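Local coordinates for designed Anbu Protein (Synthetic construct, PDB 5LOY), which is a consensus-designed ancestral beta subunit of the proteasome family that forms a helical assembly and is probably a hydrolase of the N-terminal nucleophile type, at residues Ile59-Glu64 with Arg91-Arg96; Leu74-Met79 with Ala83-Glu88. One frame throughout, in Å; residues are numbered along the deposited sequence.

Contact 1: residues Ile59-Glu64 with Arg91-Arg96; sequences ISLLEE and REVQAR
Leu61 carries this contact from the side of helix 52-62, reaching across to Glu92 and Val93 in the last turn of helix 79-94 and to Arg96 just past it. The pair of CA atoms closest across the gap, Leu61 and Val93, are 8.4 Å apart, so side chains and not backbones do the touching. From a CB directed at the partner helix, Leu61 swings CG anti to its backbone nitrogen (chi1 -155°), which sends CG toward helix 79-94, and chi2 of 46° then sets the two methyls against its residues. CD1 lies 4.0 Å from OE2 of Glu92. CD2 does more: it lies against CB, CG and CD of Glu92, each 4.0 Å away, so the glutamate's methylenes and carboxylate carbon together flank the methyl while the two side chains run at about a right angle. The same CD2 meets CG2 of Val93 at 4.0 Å, the one purely apolar pair, in which leucine and valine run alongside in antiparallel sense. Its third neighbour is NH1 of Arg96, a looser 4.4 Å away and approached obliquely. Val93 CG2 also sits 4.0 Å over one face of that guanidinium, displaced from its centre. CD2 thus borders both the valine methyl and, loosely, the cation. No hydrogen bond spans the segments, and Glu64 OE2 stays 5.8 Å from Arg96 NH1, too far for direct pairing. This is helix-helix packing at the surface: Val93 also leans on Ala57 and Val58 of helix 52-62, Leu61 touches Ala89 of helix 79-94, and Arg91 NE ties that helix to Ala131 O, beyond strand 124-128.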
loop_
_atom_site.group_PDB
_atom_site.type_symbol
_atom_site.label_atom_id
_atom_site.label_comp_id
_atom_site.label_asym_id
_atom_site.label_seq_id
_atom_site.Cartn_x
_atom_site.Cartn_y
_atom_site.Cartn_z
ATOM N N ILE A 59 -24.026 -8.396 -12.035
ATOM C CA ILE A 59 -24.586 -7.381 -12.909
ATOM C C ILE A 59 -25.751 -7.939 -13.733
ATOM O O ILE A 59 -26.765 -7.278 -13.882
ATOM C CB ILE A 59 -23.549 -6.821 -13.868
ATOM C CG1 ILE A 59 -22.424 -6.109 -13.117
ATOM C CG2 ILE A 59 -24.176 -5.839 -14.829
ATOM C CD1 ILE A 59 -22.915 -5.054 -12.159
ATOM N N SER A 60 -25.617 -9.148 -14.254
ATOM C CA SER A 60 -26.671 -9.735 -15.086
ATOM C C SER A 60 -27.943 -9.945 -14.281
ATOM O O SER A 60 -29.040 -9.776 -14.791
ATOM C CB SER A 60 -26.230 -11.071 -15.659
ATOM O OG SER A 60 -27.239 -11.655 -16.463
ATOM N N LEU A 61 -27.785 -10.312 -13.019
ATOM C CA LEU A 61 -28.918 -10.542 -12.127
ATOM C C LEU A 61 -29.654 -9.225 -11.796
ATOM O O LEU A 61 -30.859 -9.205 -11.726
ATOM C CB LEU A 61 -28.400 -11.196 -10.847
ATOM C CG LEU A 61 -29.308 -12.038 -9.994
ATOM C CD1 LEU A 61 -30.118 -12.999 -10.829
ATOM C CD2 LEU A 61 -28.454 -12.812 -9.007
ATOM N N LEU A 62 -28.903 -8.142 -11.574
ATOM C CA LEU A 62 -29.454 -6.826 -11.249
ATOM C C LEU A 62 -30.158 -6.164 -12.406
ATOM O O LEU A 62 -30.914 -5.243 -12.180
ATOM C CB LEU A 62 -28.349 -5.867 -10.779
ATOM C CG LEU A 62 -27.685 -6.293 -9.479
ATOM C CD1 LEU A 62 -26.429 -5.488 -9.203
ATOM C CD2 LEU A 62 -28.661 -6.193 -8.320
ATOM N N GLU A 63 -29.862 -6.588 -13.634
ATOM C CA GLU A 63 -30.491 -6.050 -14.832
ATOM C C GLU A 63 -31.640 -6.920 -15.344
ATOM O O GLU A 63 -32.266 -6.565 -16.340
ATOM C CB GLU A 63 -29.465 -5.917 -15.956
ATOM C CG GLU A 63 -28.346 -4.907 -15.714
ATOM C CD GLU A 63 -27.253 -4.935 -16.806
ATOM O OE1 GLU A 63 -27.204 -5.904 -17.626
ATOM O OE2 GLU A 63 -26.450 -3.962 -16.861
ATOM N N GLU A 64 -31.934 -8.043 -14.692
ATOM C CA GLU A 64 -32.957 -8.957 -15.214
ATOM C C GLU A 64 -34.295 -8.235 -15.392
ATOM O O GLU A 64 -34.873 -7.738 -14.419
ATOM C CB GLU A 64 -33.109 -10.214 -14.346
ATOM C CG GLU A 64 -32.270 -11.388 -14.848
ATOM C CD GLU A 64 -32.343 -12.626 -13.953
ATOM O OE1 GLU A 64 -33.376 -12.847 -13.280
ATOM O OE2 GLU A 64 -31.356 -13.398 -13.939
ATOM N N ARG A 91 -24.887 -12.976 -3.057
ATOM C CA ARG A 91 -25.097 -14.257 -2.379
ATOM C C ARG A 91 -25.771 -15.296 -3.246
ATOM O O ARG A 91 -25.449 -16.479 -3.147
ATOM C CB ARG A 91 -25.950 -14.098 -1.151
ATOM C CG ARG A 91 -25.207 -13.519 0.015
ATOM C CD ARG A 91 -26.219 -12.940 0.970
ATOM N NE ARG A 91 -25.575 -12.313 2.112
ATOM C CZ ARG A 91 -26.178 -11.459 2.927
ATOM N NH1 ARG A 91 -27.449 -11.116 2.705
ATOM N NH2 ARG A 91 -25.508 -10.937 3.952
ATOM N N GLU A 92 -26.732 -14.862 -4.056
ATOM C CA GLU A 92 -27.412 -15.751 -4.984
ATOM C C GLU A 92 -26.388 -16.334 -5.975
ATOM O O GLU A 92 -26.394 -17.526 -6.227
ATOM C CB GLU A 92 -28.571 -15.025 -5.700
ATOM C CG GLU A 92 -29.453 -15.901 -6.597
ATOM C CD GLU A 92 -30.811 -15.262 -6.977
ATOM O OE1 GLU A 92 -31.326 -14.413 -6.206
ATOM O OE2 GLU A 92 -31.383 -15.619 -8.051
ATOM N N VAL A 93 -25.500 -15.511 -6.514
ATOM C CA VAL A 93 -24.488 -16.005 -7.449
ATOM C C VAL A 93 -23.496 -16.979 -6.790
ATOM O O VAL A 93 -23.176 -18.013 -7.364
ATOM C CB VAL A 93 -23.745 -14.834 -8.115
ATOM C CG1 VAL A 93 -22.536 -15.329 -8.888
ATOM C CG2 VAL A 93 -24.695 -14.068 -9.017
ATOM N N GLN A 94 -23.052 -16.675 -5.578
ATOM C CA GLN A 94 -22.114 -17.547 -4.864
ATOM C C GLN A 94 -22.696 -18.929 -4.510
ATOM O O GLN A 94 -21.963 -19.900 -4.438
ATOM C CB GLN A 94 -21.586 -16.864 -3.595
ATOM C CG GLN A 94 -20.769 -15.593 -3.826
ATOM C CD GLN A 94 -19.304 -15.869 -4.101
ATOM O OE1 GLN A 94 -18.904 -16.102 -5.236
ATOM N NE2 GLN A 94 -18.498 -15.835 -3.061
ATOM N N ALA A 95 -24.002 -19.026 -4.281
ATOM C CA ALA A 95 -24.612 -20.329 -4.054
ATOM C C ALA A 95 -24.723 -21.196 -5.334
ATOM O O ALA A 95 -25.164 -22.332 -5.254
ATOM C CB ALA A 95 -25.974 -20.167 -3.398
ATOM N N ARG A 96 -24.329 -20.662 -6.498
ATOM C CA ARG A 96 -24.266 -21.425 -7.766
ATOM C C ARG A 96 -22.803 -21.692 -8.145
ATOM O O ARG A 96 -22.382 -22.843 -8.273
ATOM C CB ARG A 96 -24.963 -20.657 -8.910
ATOM C CG ARG A 96 -26.351 -20.113 -8.555
ATOM C CD ARG A 96 -27.079 -19.278 -9.629
ATOM N NE ARG A 96 -26.244 -18.472 -10.547
ATOM C CZ ARG A 96 -26.608 -17.304 -11.113
ATOM N NH1 ARG A 96 -27.786 -16.734 -10.863
ATOM N NH2 ARG A 96 -25.770 -16.683 -11.943
#

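Contact 2: residues Leu74-Met79 with Ala83-Glu88; sequences LTAPSM and ARLVGE
Met79 and Ala83 are joined by the backbone hydrogen bond that spans this contact, an i to i+4 link in the first turn of helix 79-94. Ala83 N donates to Met79 O over 3.0 Å, the ordinary bond of a helix. Ala83 CB also lies 3.6 Å from Met79 O, beside the bonded carbonyl. Ser78 N-caps the helix, its OG accepting a hydrogen bond from Glu81 N; separately, Met79 N is bonded to Glu121 OE2. Two of the amides at the helix start are thus given side-chain acceptors.

The apolar part is small and brings together residues that flank the hydrogen-bonded pair in sequence. Ala76 CB faces CD1 of Leu85 at 4.3 Å, a single methyl-to-methyl touch where the incoming loop folds back beside the second turn. Leu85 extends CD1 anti to its CA (chi2 172°), carrying this methyl to the loop. Ala76 O is held by NH1 of Arg42, anchoring the loop at that point.

On the sheet side, Met79 and Ala83 both rest on Leu114 of strand 110-118 and Phe126 of strand 124-128, seating the start of helix 79-94 against the five-stranded sheet.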
loop_
_atom_site.group_PDB
_atom_site.type_symbol
_atom_site.label_atom_id
_atom_site.label_comp_id
_atom_site.label_asym_id
_atom_site.label_seq_id
_atom_site.Cartn_x
_atom_site.Cartn_y
_atom_site.Cartn_z
ATOM N N LEU A 74 -32.883 0.662 -10.378
ATOM C CA LEU A 74 -33.595 1.882 -10.783
ATOM C C LEU A 74 -34.866 2.194 -9.965
ATOM O O LEU A 74 -35.304 3.345 -9.936
ATOM C CB LEU A 74 -33.959 1.829 -12.269
ATOM C CG LEU A 74 -32.806 1.924 -13.271
ATOM C CD1 LEU A 74 -33.328 1.737 -14.689
ATOM C CD2 LEU A 74 -32.077 3.250 -13.150
ATOM N N THR A 75 -35.450 1.196 -9.312
ATOM C CA THR A 75 -36.696 1.402 -8.562
ATOM C C THR A 75 -36.563 1.225 -7.046
ATOM O O THR A 75 -37.561 1.206 -6.336
ATOM C CB THR A 75 -37.786 0.419 -9.042
ATOM O OG1 THR A 75 -37.415 -0.920 -8.676
ATOM C CG2 THR A 75 -37.973 0.511 -10.560
ATOM N N ALA A 76 -35.349 1.061 -6.550
ATOM C CA ALA A 76 -35.152 0.914 -5.126
ATOM C C ALA A 76 -35.489 2.218 -4.423
ATOM O O ALA A 76 -35.122 3.285 -4.883
ATOM C CB ALA A 76 -33.722 0.525 -4.857
ATOM N N PRO A 77 -36.192 2.144 -3.300
ATOM C CA PRO A 77 -36.661 3.364 -2.640
ATOM C C PRO A 77 -35.579 4.141 -1.883
ATOM O O PRO A 77 -35.796 5.285 -1.517
ATOM C CB PRO A 77 -37.725 2.848 -1.667
ATOM C CG PRO A 77 -37.301 1.444 -1.356
ATOM C CD PRO A 77 -36.597 0.922 -2.582
ATOM N N SER A 78 -34.430 3.532 -1.622
ATOM C CA SER A 78 -33.329 4.230 -0.948
ATOM C C SER A 78 -32.018 3.553 -1.306
ATOM O O SER A 78 -32.005 2.412 -1.743
ATOM C CB SER A 78 -33.533 4.244 0.576
ATOM O OG SER A 78 -33.162 3.012 1.165
ATOM N N MET A 79 -30.919 4.275 -1.174
ATOM C CA MET A 79 -29.612 3.699 -1.458
ATOM C C MET A 79 -29.266 2.552 -0.522
ATOM O O MET A 79 -28.561 1.645 -0.903
ATOM C CB MET A 79 -28.532 4.767 -1.376
ATOM C CG MET A 79 -28.524 5.719 -2.572
ATOM S SD MET A 79 -27.875 5.035 -4.118
ATOM C CE MET A 79 -26.708 3.830 -3.553
ATOM N N ALA A 83 -28.118 -1.102 -1.987
ATOM C CA ALA A 83 -26.947 -1.850 -1.520
ATOM C C ALA A 83 -27.340 -3.251 -1.102
ATOM O O ALA A 83 -26.647 -4.204 -1.384
ATOM C CB ALA A 83 -26.277 -1.123 -0.359
ATOM N N ARG A 84 -28.460 -3.360 -0.424
ATOM C CA ARG A 84 -28.998 -4.642 -0.058
ATOM C C ARG A 84 -29.305 -5.522 -1.281
ATOM O O ARG A 84 -29.112 -6.737 -1.236
ATOM C CB ARG A 84 -30.257 -4.443 0.770
ATOM C CG ARG A 84 -30.636 -5.644 1.589
ATOM C CD ARG A 84 -31.428 -5.210 2.804
ATOM N NE ARG A 84 -32.391 -6.233 3.198
ATOM C CZ ARG A 84 -33.542 -5.985 3.833
ATOM N NH1 ARG A 84 -33.870 -4.725 4.150
ATOM N NH2 ARG A 84 -34.370 -6.988 4.154
ATOM N N LEU A 85 -29.765 -4.921 -2.371
ATOM C CA LEU A 85 -29.965 -5.684 -3.604
ATOM C C LEU A 85 -28.655 -6.224 -4.170
ATOM O O LEU A 85 -28.620 -7.350 -4.662
ATOM C CB LEU A 85 -30.650 -4.845 -4.686
ATOM C CG LEU A 85 -32.131 -4.513 -4.462
ATOM C CD1 LEU A 85 -32.583 -3.527 -5.525
ATOM C CD2 LEU A 85 -32.991 -5.760 -4.459
ATOM N N VAL A 86 -27.599 -5.424 -4.133
ATOM C CA VAL A 86 -26.332 -5.861 -4.677
ATOM C C VAL A 86 -25.812 -7.023 -3.866
ATOM O O VAL A 86 -25.366 -8.040 -4.410
ATOM C CB VAL A 86 -25.298 -4.729 -4.692
ATOM C CG1 VAL A 86 -23.925 -5.254 -5.096
ATOM C CG2 VAL A 86 -25.736 -3.615 -5.646
ATOM N N GLY A 87 -25.887 -6.882 -2.554
ATOM C CA GLY A 87 -25.469 -7.930 -1.635
ATOM C C GLY A 87 -26.244 -9.216 -1.777
ATOM O O GLY A 87 -25.663 -10.287 -1.698
ATOM N N GLU A 88 -27.551 -9.123 -1.976
ATOM C CA GLU A 88 -28.358 -10.324 -2.152
ATOM C C GLU A 88 -28.057 -11.020 -3.482
ATOM O O GLU A 88 -28.079 -12.235 -3.568
ATOM C CB GLU A 88 -29.839 -10.005 -2.040
ATOM C CG GLU A 88 -30.352 -10.003 -0.600
ATOM C CD GLU A 88 -31.726 -9.313 -0.456
ATOM O OE1 GLU A 88 -32.047 -8.818 0.661
ATOM O OE2 GLU A 88 -32.486 -9.258 -1.469
#

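In the fold
Helix 79-94 serves both contacts, with contact 2 at its start and contact 1 at its far end, their centres 13 Å apart. Contact 2 is largely buried: three of its four touching residues are enclosed, and it combines a main-chain bond with a methyl touch, next to a capped helix start. Contact 1 is a surface contact with none of its four touching residues buried; there one leucine packs against a valine and the length of a glutamate, with an arginine terminal nitrogen more loosely beside it. Between them, Leu62 of 59-64 reaches the middle of the shared helix, its CD1 lying 4.1 Å from Val86 CG2. Contact 1 pairs two helices, whereas contact 2 folds a loop onto the helix it leads into.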